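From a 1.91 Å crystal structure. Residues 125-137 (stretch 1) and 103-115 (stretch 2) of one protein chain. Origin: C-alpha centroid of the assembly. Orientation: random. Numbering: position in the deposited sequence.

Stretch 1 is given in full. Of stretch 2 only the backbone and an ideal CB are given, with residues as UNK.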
# COMPACT_ATOMS: atom_id res chain seq x y z
N PRO A 125 11.62 3.86 -19.23
CA PRO A 125 11.52 3.17 -17.94
C PRO A 125 10.17 2.45 -17.81
O PRO A 125 9.15 3.06 -18.09
CB PRO A 125 11.60 4.32 -16.91
CG PRO A 125 12.00 5.53 -17.67
CD PRO A 125 11.56 5.33 -19.08
N GLN A 126 10.17 1.18 -17.40
CA GLN A 126 8.94 0.41 -17.13
C GLN A 126 7.98 1.10 -16.12
O GLN A 126 8.40 1.58 -15.07
CB GLN A 126 9.29 -1.03 -16.72
CG GLN A 126 9.54 -1.26 -15.23
CD GLN A 126 10.90 -1.85 -14.87
OE1 GLN A 126 11.18 -2.19 -13.69
NE2 GLN A 126 11.78 -1.98 -15.89
N ARG A 127 6.70 1.18 -16.45
CA ARG A 127 5.69 1.83 -15.61
C ARG A 127 5.23 0.87 -14.49
O ARG A 127 5.00 -0.30 -14.76
CB ARG A 127 4.53 2.26 -16.51
CG ARG A 127 3.49 3.19 -15.89
CD ARG A 127 3.15 4.27 -16.91
NE ARG A 127 4.39 4.82 -17.43
CZ ARG A 127 4.50 5.58 -18.51
NH1 ARG A 127 3.43 5.90 -19.23
NH2 ARG A 127 5.70 6.01 -18.88
N PRO A 128 5.10 1.33 -13.23
CA PRO A 128 4.55 0.45 -12.20
C PRO A 128 3.08 0.14 -12.52
O PRO A 128 2.41 0.98 -13.12
CB PRO A 128 4.57 1.31 -10.93
CG PRO A 128 5.50 2.46 -11.24
CD PRO A 128 5.41 2.68 -12.71
N PRO A 129 2.59 -1.05 -12.11
CA PRO A 129 1.14 -1.29 -12.20
C PRO A 129 0.39 -0.27 -11.36
O PRO A 129 0.90 0.19 -10.33
CB PRO A 129 0.98 -2.68 -11.59
CG PRO A 129 2.32 -3.29 -11.56
CD PRO A 129 3.29 -2.16 -11.45
N THR A 130 -0.80 0.12 -11.82
CA THR A 130 -1.55 1.15 -11.12
C THR A 130 -2.73 0.55 -10.38
O THR A 130 -3.38 1.22 -9.59
CB THR A 130 -2.04 2.29 -12.05
OG1 THR A 130 -2.76 1.72 -13.16
CG2 THR A 130 -0.87 3.12 -12.60
N TRP A 131 -3.00 -0.73 -10.61
CA TRP A 131 -4.10 -1.38 -9.88
C TRP A 131 -4.03 -1.25 -8.36
O TRP A 131 -5.08 -1.17 -7.72
CB TRP A 131 -4.38 -2.81 -10.38
CG TRP A 131 -3.29 -3.81 -9.98
CD1 TRP A 131 -2.27 -4.32 -10.78
CD2 TRP A 131 -3.09 -4.43 -8.65
NE1 TRP A 131 -1.49 -5.19 -10.07
CE2 TRP A 131 -1.91 -5.30 -8.79
CE3 TRP A 131 -3.74 -4.35 -7.42
CZ2 TRP A 131 -1.44 -6.07 -7.72
CZ3 TRP A 131 -3.25 -5.13 -6.35
CH2 TRP A 131 -2.11 -5.95 -6.49
N PRO A 132 -2.81 -1.20 -7.75
CA PRO A 132 -2.79 -1.06 -6.28
C PRO A 132 -3.39 0.26 -5.77
O PRO A 132 -3.81 0.33 -4.61
CB PRO A 132 -1.29 -1.21 -5.94
CG PRO A 132 -0.81 -2.15 -7.05
CD PRO A 132 -1.46 -1.49 -8.24
N ALA A 133 -3.44 1.28 -6.62
CA ALA A 133 -4.09 2.54 -6.27
C ALA A 133 -5.58 2.38 -5.94
O ALA A 133 -6.03 2.97 -4.96
CB ALA A 133 -3.87 3.60 -7.36
N ASN A 134 -6.32 1.62 -6.75
CA ASN A 134 -7.70 1.20 -6.44
C ASN A 134 -7.81 0.49 -5.13
O ASN A 134 -8.76 0.70 -4.40
CB ASN A 134 -8.23 0.17 -7.45
CG ASN A 134 -8.54 0.75 -8.79
OD1 ASN A 134 -8.53 0.03 -9.79
ND2 ASN A 134 -8.82 2.05 -8.85
N LEU A 135 -6.87 -0.43 -4.87
CA LEU A 135 -6.88 -1.20 -3.65
C LEU A 135 -6.74 -0.24 -2.45
O LEU A 135 -7.54 -0.33 -1.49
CB LEU A 135 -5.73 -2.23 -3.66
CG LEU A 135 -5.55 -2.98 -2.32
CD1 LEU A 135 -6.75 -3.85 -1.99
CD2 LEU A 135 -4.25 -3.79 -2.30
N LEU A 136 -5.76 0.67 -2.51
CA LEU A 136 -5.57 1.61 -1.41
C LEU A 136 -6.75 2.58 -1.27
O LEU A 136 -7.12 2.88 -0.15
CB LEU A 136 -4.25 2.41 -1.52
CG LEU A 136 -2.97 1.56 -1.64
CD1 LEU A 136 -1.72 2.41 -1.67
CD2 LEU A 136 -2.91 0.55 -0.50
N GLN A 137 -7.35 3.03 -2.38
CA GLN A 137 -8.55 3.88 -2.27
C GLN A 137 -9.66 3.15 -1.54
O GLN A 137 -10.32 3.73 -0.67
CB GLN A 137 -9.07 4.38 -3.61
CG GLN A 137 -8.16 5.32 -4.36
CD GLN A 137 -8.13 6.74 -3.78
OE1 GLN A 137 -8.74 7.02 -2.73
NE2 GLN A 137 -7.41 7.63 -4.48
N UNK A 103 -0.82 6.45 7.10
CA UNK A 103 -1.06 6.29 5.67
C UNK A 103 -0.81 4.84 5.32
O UNK A 103 -0.15 4.12 6.07
CB UNK A 103 -0.17 7.22 4.84
N UNK A 104 -1.35 4.43 4.17
CA UNK A 104 -1.18 3.08 3.68
C UNK A 104 0.05 2.96 2.78
O UNK A 104 0.32 3.86 1.95
CB UNK A 104 -2.43 2.64 2.93
N UNK A 105 0.80 1.87 2.95
CA UNK A 105 1.81 1.49 1.96
C UNK A 105 1.59 0.06 1.43
O UNK A 105 0.83 -0.73 2.03
CB UNK A 105 3.21 1.61 2.57
N UNK A 106 2.23 -0.27 0.32
CA UNK A 106 2.07 -1.61 -0.24
C UNK A 106 3.34 -1.92 -1.04
O UNK A 106 3.90 -1.02 -1.68
CB UNK A 106 0.82 -1.71 -1.11
N UNK A 107 3.85 -3.14 -0.91
CA UNK A 107 5.04 -3.56 -1.66
C UNK A 107 4.66 -4.70 -2.59
O UNK A 107 4.20 -5.77 -2.16
CB UNK A 107 6.17 -3.98 -0.72
N UNK A 108 4.85 -4.47 -3.87
CA UNK A 108 4.37 -5.44 -4.86
C UNK A 108 5.50 -6.04 -5.71
O UNK A 108 6.19 -5.32 -6.44
CB UNK A 108 3.34 -4.77 -5.78
N UNK A 109 5.69 -7.35 -5.61
CA UNK A 109 6.78 -8.04 -6.31
C UNK A 109 6.62 -7.90 -7.82
O UNK A 109 5.50 -7.99 -8.35
CB UNK A 109 6.82 -9.52 -5.92
N UNK A 110 7.73 -7.62 -8.50
CA UNK A 110 7.72 -7.55 -9.94
C UNK A 110 7.52 -8.96 -10.42
O UNK A 110 8.06 -9.91 -9.84
CB UNK A 110 9.00 -6.93 -10.50
N UNK A 111 6.75 -9.10 -11.48
CA UNK A 111 6.48 -10.41 -12.07
C UNK A 111 7.69 -10.88 -12.89
O UNK A 111 8.60 -10.10 -13.16
CB UNK A 111 5.23 -10.36 -12.95
N UNK A 112 7.70 -12.16 -13.28
CA UNK A 112 8.77 -12.67 -14.14
C UNK A 112 8.82 -11.90 -15.46
O UNK A 112 9.91 -11.55 -15.94
CB UNK A 112 8.57 -14.16 -14.41
N UNK A 113 7.65 -11.63 -16.02
CA UNK A 113 7.53 -10.83 -17.25
C UNK A 113 8.20 -9.44 -17.09
O UNK A 113 9.04 -9.06 -17.91
CB UNK A 113 6.05 -10.66 -17.62
N UNK A 114 7.83 -8.73 -16.03
CA UNK A 114 8.41 -7.43 -15.70
C UNK A 114 9.93 -7.48 -15.51
O UNK A 114 10.64 -6.55 -15.90
CB UNK A 114 7.75 -6.89 -14.43
N UNK A 115 10.42 -8.56 -14.90
CA UNK A 115 11.84 -8.68 -14.57
C UNK A 115 12.71 -8.86 -15.82
O UNK A 115 13.86 -8.41 -15.84
CB UNK A 115 12.05 -9.86 -13.62

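Positions 103 to 109 run as a strand, with beta backbone angles and side chains that alternate. The helix of stretch 1 crosses it at 146°, so the two run roughly antiparallel. The CA-to-CB bonds at 104, 106 and 108 point toward stretch 1, so these strand positions should carry the contact.

Position 103 has nothing of stretch 1 within 5.5 Å of its ideal CB. Many residues would do. It is Glu 103, whose carboxylate bonds elsewhere in the structure.

Position 104 points toward the helix. Its ideal CB lies 4.0 Å from Leu 136 CD2, an apolar neighbour. Leucine, isoleucine, valine or methionine would suit. It is Leu 104. Its side chain packs on Leu 136, and Leu 104 CD1 lies 3.6 Å from Leu 136 O.

Position 105 points away, so stretch 1 does not decide it. It is Thr 105.

Position 106 points toward the helix again. The ideal CB is 4.4 Å from Leu 136 CD2 and 5.3 Å from Pro 132 CB. Trp 131 and Leu 135 lie further out, leaving room for a long apolar or aromatic side chain. Phenylalanine, leucine or methionine could fill it. It is Phe 106, with chi1 t. Phe 106 CD2 lies 3.7 Å from Pro 132 CB, and Phe 106 CE2 lies 3.8 Å from Trp 131 CH2. The two aromatic rings meet obliquely, with planes at 67°. Leu 135 CD2 sits over one face of the phenyl ring, 4.5 Å from Phe 106 CZ.

Position 107 is out of reach of stretch 1, and many residues would do. It is Arg 107, bonded elsewhere in the structure.

Position 108 faces stretch 1. Its ideal CB is 5.1 Å from Pro 132 CG and 5.3 Å from Trp 131 CZ2, with Pro 129 beyond. Leucine, isoleucine or methionine would suit. It is Leu 108. One methyl touches all three residues: Leu 108 CD2 lies 3.6 Å from Trp 131 CZ2, 3.9 Å from Pro 132 CG and 4.0 Å from Pro 129 CG.

Position 109 is out of reach and unconstrained by stretch 1. It is Ala 109.

Position 110 points sideways, with no near neighbour at CB. A long side chain could still reach the side-chain oxygen of Gln 126. Lysine or arginine could donate to it. It is Lys 110, extended after chi1 m. Lys 110 NZ donates to Gln 126 OE1 at 2.9 Å.

Position 111 directly precedes a helix, where serine, threonine, aspartate or asparagine can cap. It is Thr 111. Thr 111 OG1 accepts a capping bond from the backbone N of position 114 at 3.2 Å.

Positions 112 and 113 are helical and out of reach, so stretch 1 leaves them open. They are Glu 112 and Ile 113.

Position 114 points toward stretch 1, but nothing lies within 5.5 Å of its ideal CB. A long side chain could reach Pro 129. Glutamate, glutamine or methionine would fit. It is Glu 114. Glu 114 OE2 lies 3.6 Å from Pro 129 CG. Glu 114 OE1 accepts a hydrogen bond from Thr 111 N at 2.8 Å, alongside the capping bond.

Position 115 points away, which leaves its choice open. It is Leu 115.

Stretch 2 103-115: ELTFRLAKTEIEL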
# COMPACT_ATOMS: atom_id res chain seq x y z
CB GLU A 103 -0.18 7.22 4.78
CG GLU A 103 -0.48 8.73 4.98
CD GLU A 103 -1.79 9.22 4.38
OE1 GLU A 103 -2.56 8.43 3.72
OE2 GLU A 103 -2.04 10.44 4.52
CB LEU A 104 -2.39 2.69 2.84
CG LEU A 104 -3.72 2.65 3.63
CD1 LEU A 104 -4.90 2.46 2.69
CD2 LEU A 104 -3.69 1.53 4.68
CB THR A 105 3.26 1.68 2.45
OG1 THR A 105 3.63 0.59 3.30
CG2 THR A 105 3.44 3.02 3.25
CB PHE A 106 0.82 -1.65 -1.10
CG PHE A 106 0.53 -2.99 -1.77
CD1 PHE A 106 0.34 -4.16 -1.01
CD2 PHE A 106 0.37 -3.06 -3.15
CE1 PHE A 106 0.03 -5.38 -1.61
CE2 PHE A 106 0.02 -4.29 -3.77
CZ PHE A 106 -0.12 -5.45 -3.00
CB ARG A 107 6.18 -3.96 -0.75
CG ARG A 107 6.67 -2.76 0.10
CD ARG A 107 7.83 -3.14 0.99
NE ARG A 107 8.18 -2.03 1.89
CZ ARG A 107 9.00 -1.03 1.56
NH1 ARG A 107 9.60 -1.01 0.34
NH2 ARG A 107 9.28 -0.06 2.44
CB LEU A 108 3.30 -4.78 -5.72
CG LEU A 108 2.85 -5.60 -6.96
CD1 LEU A 108 2.14 -6.88 -6.53
CD2 LEU A 108 1.94 -4.74 -7.85
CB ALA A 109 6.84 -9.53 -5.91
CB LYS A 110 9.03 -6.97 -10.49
CG LYS A 110 9.26 -5.52 -10.05
CD LYS A 110 10.32 -4.85 -10.89
CE LYS A 110 10.69 -3.51 -10.27
NZ LYS A 110 11.83 -2.87 -10.98
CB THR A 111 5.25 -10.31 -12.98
OG1 THR A 111 5.50 -9.32 -13.99
CG2 THR A 111 4.01 -9.93 -12.18
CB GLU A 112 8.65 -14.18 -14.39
CG GLU A 112 9.39 -15.04 -13.37
CD GLU A 112 8.75 -15.02 -11.99
OE1 GLU A 112 9.38 -14.52 -11.02
OE2 GLU A 112 7.59 -15.49 -11.87
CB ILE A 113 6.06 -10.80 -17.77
CG1 ILE A 113 5.57 -9.38 -18.10
CG2 ILE A 113 5.11 -11.40 -16.75
CD1 ILE A 113 6.25 -8.71 -19.27
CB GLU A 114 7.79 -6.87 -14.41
CG GLU A 114 6.39 -6.29 -14.56
CD GLU A 114 5.79 -5.83 -13.23
OE1 GLU A 114 5.94 -6.53 -12.20
OE2 GLU A 114 5.14 -4.76 -13.20
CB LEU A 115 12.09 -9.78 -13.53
CG LEU A 115 11.78 -9.32 -12.08
CD1 LEU A 115 11.51 -10.48 -11.14
CD2 LEU A 115 12.87 -8.41 -11.51
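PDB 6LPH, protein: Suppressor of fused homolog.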